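Local atomic coordinates of putative agmatinase (Clostridium difficile, PDB entry 3LHL), a protein that probably hydrolyses agmatine to putrescine and urea, as a manganese-dependent member of the arginase family. Residues T43-L48 and I266-C271. Residues are numbered along the deposited sequence; the frame is centred on the assembly and turned at random.
Sequences TYSPFL and ILRELC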
# COMPACT_ATOMS: atom_id res chain seq x y z
N THR A 43 -17.89 -8.76 8.73
CA THR A 43 -17.85 -7.36 8.32
C THR A 43 -17.59 -6.49 9.55
O THR A 43 -17.33 -5.29 9.43
CB THR A 43 -19.18 -6.91 7.67
OG1 THR A 43 -20.24 -6.96 8.63
CG2 THR A 43 -19.53 -7.80 6.48
N TYR A 44 -17.65 -7.10 10.73
CA TYR A 44 -17.42 -6.37 11.97
C TYR A 44 -16.00 -6.57 12.48
O TYR A 44 -15.47 -7.68 12.48
CB TYR A 44 -18.41 -6.83 13.05
CG TYR A 44 -18.16 -6.19 14.40
CD1 TYR A 44 -18.30 -4.82 14.58
CD2 TYR A 44 -17.76 -6.96 15.49
CE1 TYR A 44 -18.05 -4.22 15.82
CE2 TYR A 44 -17.50 -6.37 16.73
CZ TYR A 44 -17.65 -5.00 16.89
OH TYR A 44 -17.39 -4.41 18.10
N SER A 45 -15.39 -5.48 12.94
CA SER A 45 -14.05 -5.55 13.48
C SER A 45 -14.10 -5.29 14.98
O SER A 45 -14.36 -4.17 15.42
CB SER A 45 -13.15 -4.50 12.81
OG SER A 45 -11.88 -4.45 13.45
N PRO A 46 -13.87 -6.34 15.78
CA PRO A 46 -13.90 -6.19 17.24
C PRO A 46 -12.73 -5.34 17.74
O PRO A 46 -12.84 -4.67 18.76
CB PRO A 46 -13.84 -7.64 17.74
CG PRO A 46 -13.13 -8.37 16.63
CD PRO A 46 -13.73 -7.76 15.39
N PHE A 47 -11.63 -5.35 17.00
CA PHE A 47 -10.45 -4.57 17.37
C PHE A 47 -10.73 -3.07 17.22
O PHE A 47 -10.31 -2.27 18.06
CB PHE A 47 -9.26 -4.95 16.48
CG PHE A 47 -7.99 -4.21 16.79
CD1 PHE A 47 -7.36 -4.37 18.02
CD2 PHE A 47 -7.41 -3.36 15.85
CE1 PHE A 47 -6.16 -3.69 18.31
CE2 PHE A 47 -6.21 -2.68 16.12
CZ PHE A 47 -5.58 -2.85 17.36
N LEU A 48 -11.43 -2.68 16.16
CA LEU A 48 -11.73 -1.27 15.93
C LEU A 48 -13.15 -0.89 16.34
O LEU A 48 -13.46 0.30 16.47
CB LEU A 48 -11.53 -0.93 14.45
CG LEU A 48 -10.13 -1.16 13.87
CD1 LEU A 48 -10.21 -1.20 12.35
CD2 LEU A 48 -9.17 -0.07 14.34
N ILE A 266 -6.61 -7.08 6.54
CA ILE A 266 -5.97 -5.78 6.47
C ILE A 266 -6.82 -4.86 5.59
O ILE A 266 -7.02 -3.69 5.91
CB ILE A 266 -4.53 -5.90 5.93
CG1 ILE A 266 -3.64 -6.56 6.98
CG2 ILE A 266 -3.98 -4.52 5.56
CD1 ILE A 266 -2.20 -6.74 6.57
N LEU A 267 -7.33 -5.40 4.50
CA LEU A 267 -8.17 -4.63 3.60
C LEU A 267 -9.38 -4.10 4.37
O LEU A 267 -9.73 -2.91 4.28
CB LEU A 267 -8.63 -5.50 2.42
CG LEU A 267 -9.71 -4.90 1.52
CD1 LEU A 267 -9.23 -3.60 0.89
CD2 LEU A 267 -10.07 -5.92 0.44
N ARG A 268 -10.01 -4.97 5.14
CA ARG A 268 -11.19 -4.57 5.91
C ARG A 268 -10.90 -3.45 6.90
O ARG A 268 -11.58 -2.42 6.89
CB ARG A 268 -11.77 -5.76 6.67
CG ARG A 268 -13.06 -5.40 7.40
CD ARG A 268 -13.52 -6.53 8.30
NE ARG A 268 -12.62 -6.70 9.44
CZ ARG A 268 -12.62 -7.76 10.24
NH1 ARG A 268 -13.46 -8.76 10.03
NH2 ARG A 268 -11.77 -7.82 11.25
N GLU A 269 -9.90 -3.65 7.76
CA GLU A 269 -9.57 -2.65 8.77
C GLU A 269 -9.26 -1.29 8.14
O GLU A 269 -9.68 -0.25 8.66
CB GLU A 269 -8.39 -3.11 9.62
CG GLU A 269 -8.51 -4.54 10.15
CD GLU A 269 -9.74 -4.77 11.02
OE1 GLU A 269 -9.60 -4.85 12.26
OE2 GLU A 269 -10.85 -4.86 10.46
N LEU A 270 -8.53 -1.29 7.03
CA LEU A 270 -8.19 -0.04 6.36
C LEU A 270 -9.42 0.65 5.80
O LEU A 270 -9.55 1.86 5.90
CB LEU A 270 -7.17 -0.29 5.24
CG LEU A 270 -5.74 -0.55 5.74
CD1 LEU A 270 -4.84 -0.88 4.57
CD2 LEU A 270 -5.23 0.68 6.47
N CYS A 271 -10.34 -0.12 5.20
CA CYS A 271 -11.56 0.47 4.67
C CYS A 271 -12.33 1.10 5.82
O CYS A 271 -12.80 2.23 5.72
CB CYS A 271 -12.43 -0.60 3.99
SG CYS A 271 -11.86 -1.13 2.36
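Ser45 and Glu269 join a short β-hairpin to a helix through one short hydrogen bond, a worked example of a buried carboxylate shared between a hydroxyl and a guanidinium. Ser45 OG lies anti to its backbone N (chi1 173°) and donates to Glu269 OE1 at 2.6 Å, meeting that oxygen on its syn side and near the carboxylate plane. The same hydroxyl oxygen accepts from Leu48 N at 3.3 Å, an ST motif, so this one hydroxyl ties the turn after the strand to the helix. The other carboxylate oxygen, Glu269 OE2, takes Arg268 NE at 2.7 Å in a salt bridge between sequence neighbours, with a weak bond from Arg268 NH2 to the same oxygen. The glutamate oxygen stays nearly in the guanidinium plane, yet the arginine comes to it from above the carboxylate plane. A bend at chi3 (69°) brings Arg268 NE round toward this partner. One guanidinium face lies under the strand backbone: Tyr44 O stands 3.3 Å above it, offset toward the rim, beside Ser45 CA, while NH1 bonds to Glu42 O. Together these contacts probably stabilise the charged form of both buried side chains. On the flank, Leu48 CD1 packs against Glu269 CB at 3.8 Å, and Phe47 comes by its CB, with Glu269 OE1 lying beyond the ring edge, near its plane. The hairpin of strands 44-45 and 50-51 thereby rests on helix 258-278, away from the manganese sites; this helix in turn packs Leu267, Leu270 and Cys271 against strand 90-95 of the central parallel sheet, with Phe231 of helix 229-235 touching Glu269.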